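Local coordinates for flavodoxin, WrbA-like protein (Agrobacterium tumefaciens, PDB 3D7N) that probably binds FMN in a flavodoxin-like fold and transfers electrons, perhaps as a WrbA-type NAD(P)H:quinone oxidoreductase, at the interface of chains A and B. Residues are numbered along the deposited sequence; one frame, centred on the assembly and turned at random. Chains: chain A/B, Flavodoxin, WrbA-like protein.

Contact 1: the interface of chains A and B. Residues chain A 77-78, 80-81, 84, 113, 117, 120-121; chain B 66-67, 106.
B:Met66, a selenomethionine whose selenium stands in for the sulphur of methionine, lies on a loop of chain B and plugs into a socket of chain A built from helices 71-79, 81-85 and 104-120, a knob-in-hole arrangement at a two-fold symmetric interface. The tight part surrounds the far end of the knob. Its CG lies anti to the carbonyl carbon (chi1 -63°), and further bends at chi2 and chi3 fold the chain onto the socket wall. The selenium sits over one face of the A:Trp84 indole, 3.9 Å above the ring plane and displaced toward the rim, with A:Ser81 CA alongside. The methyl carbon CE rests 3.5 Å from A:Gln120 CG; it also meets A:Leu117 CD1 and the A:His121 imidazole and still touches A:Trp84. Beside the methyl, A:Ser80 OG donates to A:Ala77 O on a carbonyl lone pair and pairs with A:His121 NE2 at 3.0 Å, direction not settled, which should steady the imidazole.

Toward B:Asp106 the fit is looser. The A:Gln120 amide and the B:Asp106 carboxylate cross with their planes 29° apart, yet NE2 stays 3.8 Å from OD1, so they are neighbours without a hydrogen bond. At the base of the knob a polar anchor is the A:Tyr113 hydroxyl: OH donates to B:Met66 O over 2.9 Å, tilted 25° from the carbonyl plane.

Contact 2: the interface of chains A and B. Residues chain A 65, 69-71, 75; chain B 71, 74-75, 78.
A:Trp71 and B:Lys75 show how an aliphatic lysine chain can serve as a lid for an indole. The contact joins helix 71-79 of one chain to its two-fold mate, with the 65-70 segment of chain A at one flank.

Apolar stacking comes first. The B:Lys75 chain starts anti to the backbone N (chi1 -176°) and stays extended until it bends at chi4, which lays its methylenes along the indole. CD stands 3.5 Å from the centroid of the six-membered ring and CG covers the five-membered ring, both as CH-pi contacts. A:Lys75 covers B:Trp71 in the same way. The two indoles point the same way and meet rim to rim at CE3 of A:Trp71 and CE3 of B:Trp71, 3.6 Å apart, their lysine lids on opposite faces. Within each chain, the lysine CD also lies at the edge of its own tryptophan ring.

Charged and polar contacts gather at the flank. B:Lys74 NZ donates to A:Tyr65 O at 2.8 Å and to A:Pro69 O at 2.7 Å, the latter from above the carbonyl plane. The same NZ forms a salt bridge within its own chain to B:Asp78 OD1, on the syn lone pair, so three oxygens grip it. The other carboxylate oxygen, OD2, accepts the backbone N-H of A:Trp71 at 3.0 Å (155° at H), met nearly along its C-O axis; since this N-H begins helix 71-79, the carboxylate would act much like a helix cap lent by the partner. The A:Tyr65 ring presents its CD2 corner to the carboxylate, CD2 3.3 Å from B:Asp78 CG, with the planes nearly perpendicular (83°).

Water 1 provides a further link, connecting A:Tyr65 OH with B:Asp78 O.

Together these contacts dock the two copies of helix 71-79, a likely core of this two-fold interface, if the pairing persists in solution.

Contact 1: the interface of chains A and B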
ATOM      1  N   ALA A  77      -5.064  16.799   6.161  1.00 50.83           N
ATOM      2  CA  ALA A  77      -5.902  15.858   5.437  1.00 50.97           C
ATOM      3  C   ALA A  77      -7.153  15.531   6.277  1.00 51.64           C
ATOM      4  O   ALA A  77      -8.313  15.505   5.756  1.00 51.28           O
ATOM      5  CB  ALA A  77      -5.107  14.559   5.117  1.00 50.12           C
ATOM      6  N   ASP A  78      -6.911  15.277   7.578  1.00 50.90           N
ATOM      7  CA  ASP A  78      -7.988  14.968   8.496  1.00 50.90           C
ATOM      8  C   ASP A  78      -8.974  16.149   8.530  1.00 50.54           C
ATOM      9  O   ASP A  78     -10.185  15.943   8.530  1.00 50.59           O
ATOM     10  CB  ASP A  78      -7.456  14.581   9.888  1.00 50.11           C
ATOM     11  CG  ASP A  78      -6.755  13.229   9.898  1.00 50.83           C
ATOM     12  OD1 ASP A  78      -6.774  12.521   8.856  1.00 54.00           O
ATOM     13  OD2 ASP A  78      -6.189  12.826  10.954  1.00 50.75           O
ATOM     14  N   SER A  80      -9.604  18.196   6.155  1.00 52.26           N
ATOM     15  CA  SER A  80     -10.375  18.238   4.916  1.00 52.55           C
ATOM     16  C   SER A  80     -11.602  17.323   4.994  1.00 52.82           C
ATOM     17  O   SER A  80     -12.339  17.207   4.025  1.00 52.78           O
ATOM     18  CB  SER A  80      -9.502  17.919   3.690  1.00 52.54           C
ATOM     19  OG  SER A  80      -9.251  16.516   3.544  1.00 54.34           O
ATOM     20  N   SER A  81     -11.836  16.679   6.138  1.00 53.48           N
ATOM     21  CA  SER A  81     -13.104  15.992   6.356  1.00 54.63           C
ATOM     22  C   SER A  81     -14.260  16.951   6.158  1.00 55.72           C
ATOM     23  O   SER A  81     -15.310  16.550   5.714  1.00 57.21           O
ATOM     24  CB  SER A  81     -13.190  15.373   7.753  1.00 54.70           C
ATOM     25  OG  SER A  81     -13.074  16.338   8.785  1.00 53.24           O
ATOM     26  N   TRP A  84     -14.944  17.424   2.589  1.00 60.14           N
ATOM     27  CA  TRP A  84     -15.332  16.070   2.167  1.00 60.36           C
ATOM     28  C   TRP A  84     -16.807  15.742   2.442  1.00 59.85           C
ATOM     29  O   TRP A  84     -17.465  15.115   1.630  1.00 58.09           O
ATOM     30  CB  TRP A  84     -14.424  15.070   2.874  1.00 61.96           C
ATOM     31  CG  TRP A  84     -14.753  13.640   2.652  1.00 62.89           C
ATOM     32  CD1 TRP A  84     -14.575  12.929   1.522  1.00 64.10           C
ATOM     33  CD2 TRP A  84     -15.301  12.743   3.615  1.00 65.44           C
ATOM     34  NE1 TRP A  84     -14.981  11.635   1.712  1.00 65.02           N
ATOM     35  CE2 TRP A  84     -15.441  11.500   2.991  1.00 65.09           C
ATOM     36  CE3 TRP A  84     -15.704  12.876   4.955  1.00 66.13           C
ATOM     37  CZ2 TRP A  84     -15.942  10.388   3.652  1.00 65.85           C
ATOM     38  CZ3 TRP A  84     -16.209  11.784   5.602  1.00 65.21           C
ATOM     39  CH2 TRP A  84     -16.335  10.549   4.950  1.00 65.18           C
ATOM     40  N   TYR A 113      -0.899   7.362  -0.356  1.00 51.29           N
ATOM     41  CA  TYR A 113      -1.846   8.038   0.525  1.00 49.85           C
ATOM     42  C   TYR A 113      -2.512   9.252  -0.170  1.00 49.79           C
ATOM     43  O   TYR A 113      -3.681   9.559  -0.005  1.00 47.89           O
ATOM     44  CB  TYR A 113      -1.221   8.497   1.860  1.00 50.71           C
ATOM     45  CG  TYR A 113      -2.242   9.298   2.656  1.00 50.29           C
ATOM     46  CD1 TYR A 113      -2.170  10.667   2.760  1.00 52.83           C
ATOM     47  CD2 TYR A 113      -3.339   8.666   3.193  1.00 49.89           C
ATOM     48  CE1 TYR A 113      -3.171  11.406   3.477  1.00 52.99           C
ATOM     49  CE2 TYR A 113      -4.334   9.369   3.868  1.00 51.90           C
ATOM     50  CZ  TYR A 113      -4.256  10.727   3.979  1.00 51.84           C
ATOM     51  OH  TYR A 113      -5.264  11.358   4.615  1.00 52.31           O
ATOM     52  N   LEU A 117      -6.447  10.072  -0.682  1.00 49.15           N
ATOM     53  CA  LEU A 117      -7.012  11.303  -0.203  1.00 49.37           C
ATOM     54  C   LEU A 117      -7.800  11.956  -1.323  1.00 50.24           C
ATOM     55  O   LEU A 117      -8.947  12.311  -1.122  1.00 51.26           O
ATOM     56  CB  LEU A 117      -5.902  12.226   0.290  1.00 48.49           C
ATOM     57  CG  LEU A 117      -6.351  13.564   0.845  1.00 49.39           C
ATOM     58  CD1 LEU A 117      -7.498  13.368   1.917  1.00 50.07           C
ATOM     59  CD2 LEU A 117      -5.063  14.300   1.323  1.00 47.46           C
ATOM     60  N   GLN A 120     -10.916   9.697  -2.014  1.00 51.68           N
ATOM     61  CA  GLN A 120     -11.870   9.930  -0.928  1.00 52.84           C
ATOM     62  C   GLN A 120     -12.725  11.166  -1.268  1.00 52.67           C
ATOM     63  O   GLN A 120     -13.930  11.213  -0.980  1.00 51.82           O
ATOM     64  CB  GLN A 120     -11.035  10.218   0.317  1.00 53.74           C
ATOM     65  CG  GLN A 120     -11.725  10.121   1.588  1.00 60.84           C
ATOM     66  CD  GLN A 120     -11.325   8.912   2.388  1.00 66.02           C
ATOM     67  OE1 GLN A 120     -10.272   8.356   2.151  1.00 71.58           O
ATOM     68  NE2 GLN A 120     -12.210   8.470   3.332  1.00 72.64           N
ATOM     69  N   HIS A 121     -12.082  12.158  -1.901  1.00 51.84           N
ATOM     70  CA  HIS A 121     -12.728  13.392  -2.331  1.00 51.80           C
ATOM     71  C   HIS A 121     -13.388  13.301  -3.696  1.00 51.49           C
ATOM     72  O   HIS A 121     -13.925  14.274  -4.191  1.00 52.37           O
ATOM     73  CB  HIS A 121     -11.689  14.523  -2.334  1.00 51.94           C
ATOM     74  CG  HIS A 121     -11.393  15.061  -0.973  1.00 53.14           C
ATOM     75  ND1 HIS A 121     -12.215  15.971  -0.348  1.00 54.67           N
ATOM     76  CD2 HIS A 121     -10.386  14.812  -0.107  1.00 53.36           C
ATOM     77  CE1 HIS A 121     -11.725  16.264   0.842  1.00 54.83           C
ATOM     78  NE2 HIS A 121     -10.619  15.571   1.015  1.00 53.38           N
TER
HETATM   79  N   MSE B  66      -9.766   9.564   7.265  1.00 20.00           N
HETATM   80  CA  MSE B  66      -9.429   9.987   5.939  1.00 20.00           C
HETATM   81  C   MSE B  66      -8.379   9.077   5.311  1.00 20.00           C
HETATM   82  O   MSE B  66      -7.457   9.504   4.689  1.00 48.56           O
HETATM   83  CB  MSE B  66      -9.028  11.453   5.941  1.00 20.00           C
HETATM   84  CG  MSE B  66     -10.145  12.410   6.359  1.00 20.00           C
HETATM   85 SE   MSE B  66     -11.708  12.368   5.297  1.00 20.00          SE
HETATM   86  CE  MSE B  66     -10.958  12.845   3.677  1.00 20.00           C
ATOM     87  N   GLY B  67      -8.533   7.787   5.496  1.00 47.99           N
ATOM     88  CA  GLY B  67      -7.725   6.845   4.776  1.00 48.55           C
ATOM     89  C   GLY B  67      -6.403   6.426   5.351  1.00 48.79           C
ATOM     90  O   GLY B  67      -5.683   5.740   4.708  1.00 48.14           O
ATOM     91  N   ASP B 106     -10.057   1.220   3.723  1.00 69.80           N
ATOM     92  CA  ASP B 106      -9.003   2.039   4.225  1.00 67.06           C
ATOM     93  C   ASP B 106      -8.283   1.522   5.424  1.00 63.28           C
ATOM     94  O   ASP B 106      -7.176   1.909   5.664  1.00 62.31           O
ATOM     95  CB  ASP B 106      -9.593   3.357   4.591  1.00 68.20           C
ATOM     96  CG  ASP B 106     -10.084   4.090   3.419  1.00 72.02           C
ATOM     97  OD1 ASP B 106     -11.074   4.806   3.604  1.00 79.00           O
ATOM     98  OD2 ASP B 106      -9.498   3.973   2.325  1.00 69.24           O
TER

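Contact 2: the interface of chains A and B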
ATOM      1  N   TYR A  65       8.190  10.949   6.114  1.00 49.44           N
ATOM      2  CA  TYR A  65       8.849  10.902   7.372  1.00 49.09           C
ATOM      3  C   TYR A  65       8.330   9.708   8.106  1.00 46.97           C
ATOM      4  O   TYR A  65       7.160   9.495   8.184  1.00 45.24           O
ATOM      5  CB  TYR A  65       8.542  12.171   8.125  1.00 51.86           C
ATOM      6  CG  TYR A  65       9.450  12.435   9.265  1.00 53.23           C
ATOM      7  CD1 TYR A  65      10.692  12.971   9.069  1.00 56.78           C
ATOM      8  CD2 TYR A  65       9.069  12.152  10.544  1.00 55.69           C
ATOM      9  CE1 TYR A  65      11.524  13.216  10.121  1.00 57.38           C
ATOM     10  CE2 TYR A  65       9.881  12.391  11.587  1.00 55.71           C
ATOM     11  CZ  TYR A  65      11.109  12.919  11.382  1.00 56.65           C
ATOM     12  OH  TYR A  65      11.923  13.152  12.440  1.00 56.51           O
ATOM     13  N   PRO A  69       3.283  10.385   5.130  1.00 50.49           N
ATOM     14  CA  PRO A  69       3.242  11.834   5.128  1.00 50.40           C
ATOM     15  C   PRO A  69       3.480  12.400   6.528  1.00 50.46           C
ATOM     16  O   PRO A  69       3.095  11.767   7.519  1.00 51.30           O
ATOM     17  CB  PRO A  69       1.827  12.149   4.671  1.00 49.61           C
ATOM     18  CG  PRO A  69       1.019  11.012   5.015  1.00 51.86           C
ATOM     19  CD  PRO A  69       1.947   9.799   4.850  1.00 51.18           C
ATOM     20  N   SER A  70       4.109  13.564   6.615  1.00 50.53           N
ATOM     21  CA  SER A  70       4.292  14.205   7.910  1.00 50.15           C
ATOM     22  C   SER A  70       2.979  14.298   8.661  1.00 50.43           C
ATOM     23  O   SER A  70       1.893  14.414   8.051  1.00 50.23           O
ATOM     24  CB  SER A  70       4.844  15.592   7.714  1.00 50.49           C
ATOM     25  OG  SER A  70       4.011  16.365   6.876  1.00 51.77           O
ATOM     26  N   TRP A  71       3.064  14.259   9.991  1.00 50.44           N
ATOM     27  CA  TRP A  71       1.886  14.443  10.790  1.00 50.46           C
ATOM     28  C   TRP A  71       1.157  15.746  10.473  1.00 51.26           C
ATOM     29  O   TRP A  71      -0.057  15.790  10.523  1.00 52.53           O
ATOM     30  CB  TRP A  71       2.181  14.336  12.273  1.00 50.28           C
ATOM     31  CG  TRP A  71       2.900  15.490  12.929  1.00 49.39           C
ATOM     32  CD1 TRP A  71       4.230  15.560  13.224  1.00 47.88           C
ATOM     33  CD2 TRP A  71       2.310  16.695  13.424  1.00 49.12           C
ATOM     34  NE1 TRP A  71       4.505  16.733  13.858  1.00 48.36           N
ATOM     35  CE2 TRP A  71       3.349  17.458  13.990  1.00 49.09           C
ATOM     36  CE3 TRP A  71       0.998  17.215  13.436  1.00 49.06           C
ATOM     37  CZ2 TRP A  71       3.125  18.721  14.577  1.00 48.93           C
ATOM     38  CZ3 TRP A  71       0.785  18.466  13.993  1.00 48.86           C
ATOM     39  CH2 TRP A  71       1.839  19.197  14.575  1.00 48.04           C
ATOM     40  N   LYS A  75      -2.745  15.897   9.557  1.00 52.39           N
ATOM     41  CA  LYS A  75      -3.651  16.823  10.277  1.00 51.56           C
ATOM     42  C   LYS A  75      -4.458  17.722   9.335  1.00 51.27           C
ATOM     43  O   LYS A  75      -5.625  18.033   9.578  1.00 51.49           O
ATOM     44  CB  LYS A  75      -2.865  17.714  11.238  1.00 50.87           C
ATOM     45  CG  LYS A  75      -3.764  18.640  12.082  1.00 51.00           C
ATOM     46  CD  LYS A  75      -3.033  19.146  13.304  1.00 51.42           C
ATOM     47  CE  LYS A  75      -3.953  19.840  14.298  1.00 51.64           C
ATOM     48  NZ  LYS A  75      -3.988  21.298  14.101  1.00 52.43           N
TER
ATOM     49  N   TRP B  71      -3.810  11.901  12.505  1.00 50.44           N
ATOM     50  CA  TRP B  71      -2.662  12.757  12.600  1.00 50.46           C
ATOM     51  C   TRP B  71      -1.968  12.662  13.956  1.00 51.26           C
ATOM     52  O   TRP B  71      -0.757  12.757  14.026  1.00 52.53           O
ATOM     53  CB  TRP B  71      -2.995  14.197  12.263  1.00 50.28           C
ATOM     54  CG  TRP B  71      -3.770  14.993  13.285  1.00 49.39           C
ATOM     55  CD1 TRP B  71      -5.110  15.252  13.272  1.00 47.88           C
ATOM     56  CD2 TRP B  71      -3.234  15.682  14.418  1.00 49.12           C
ATOM     57  NE1 TRP B  71      -5.440  16.044  14.329  1.00 48.36           N
ATOM     58  CE2 TRP B  71      -4.313  16.321  15.058  1.00 49.09           C
ATOM     59  CE3 TRP B  71      -1.941  15.814  14.967  1.00 49.06           C
ATOM     60  CZ2 TRP B  71      -4.148  17.097  16.224  1.00 48.93           C
ATOM     61  CZ3 TRP B  71      -1.785  16.559  16.125  1.00 48.86           C
ATOM     62  CH2 TRP B  71      -2.878  17.208  16.731  1.00 48.04           C
ATOM     63  N   LYS B  74       0.314   9.674  13.876  1.00 52.15           N
ATOM     64  CA  LYS B  74       1.482   9.907  13.003  1.00 51.74           C
ATOM     65  C   LYS B  74       2.460  10.880  13.680  1.00 52.07           C
ATOM     66  O   LYS B  74       3.656  10.672  13.670  1.00 53.69           O
ATOM     67  CB  LYS B  74       1.012  10.388  11.624  1.00 51.00           C
ATOM     68  CG  LYS B  74       2.084  10.543  10.586  1.00 51.67           C
ATOM     69  CD  LYS B  74       2.867   9.238  10.362  1.00 51.95           C
ATOM     70  CE  LYS B  74       3.783   9.296   9.163  1.00 49.23           C
ATOM     71  NZ  LYS B  74       4.715  10.482   9.199  1.00 50.65           N
ATOM     72  N   LYS B  75       1.952  11.907  14.353  1.00 52.39           N
ATOM     73  CA  LYS B  75       2.806  12.786  15.185  1.00 51.56           C
ATOM     74  C   LYS B  75       3.609  12.016  16.238  1.00 51.27           C
ATOM     75  O   LYS B  75       4.758  12.341  16.542  1.00 51.49           O
ATOM     76  CB  LYS B  75       1.964  13.843  15.899  1.00 50.87           C
ATOM     77  CG  LYS B  75       2.808  14.846  16.713  1.00 51.00           C
ATOM     78  CD  LYS B  75       2.027  16.104  17.009  1.00 51.42           C
ATOM     79  CE  LYS B  75       2.896  17.220  17.571  1.00 51.64           C
ATOM     80  NZ  LYS B  75       2.888  17.245  19.043  1.00 52.43           N
ATOM     81  N   ASP B  78       6.189   9.996  14.155  1.00 50.90           N
ATOM     82  CA  ASP B  78       7.250  10.892  13.742  1.00 50.90           C
ATOM     83  C   ASP B  78       8.195  11.134  14.931  1.00 50.54           C
ATOM     84  O   ASP B  78       9.412  11.143  14.762  1.00 50.59           O
ATOM     85  CB  ASP B  78       6.692  12.192  13.136  1.00 50.11           C
ATOM     86  CG  ASP B  78       6.035  11.978  11.777  1.00 50.83           C
ATOM     87  OD1 ASP B  78       6.107  10.843  11.235  1.00 54.00           O
ATOM     88  OD2 ASP B  78       5.453  12.942  11.205  1.00 50.75           O
TER
HETATM   89  O   HOH W   1      10.472  13.566  15.179  1.00 72.44           O

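Contact 1 and contact 2 lie about 14 Å apart, measured between the centres of their C-alpha atoms, and belong to one two-fold symmetric interface. Helix 71-79 runs through both: its C-terminal part in chain A helps line the socket of contact 1, while both copies meet in contact 2. A:Asp78 appears in contact 1 and B:Asp78 in contact 2; the segment around residues 65-69 serves from chain B in contact 1 and from chain A in contact 2. Symmetry repeats both arrangements with the chains exchanged. The shared elements tie them into one surface; whether it is the biological pairing the structure alone does not show.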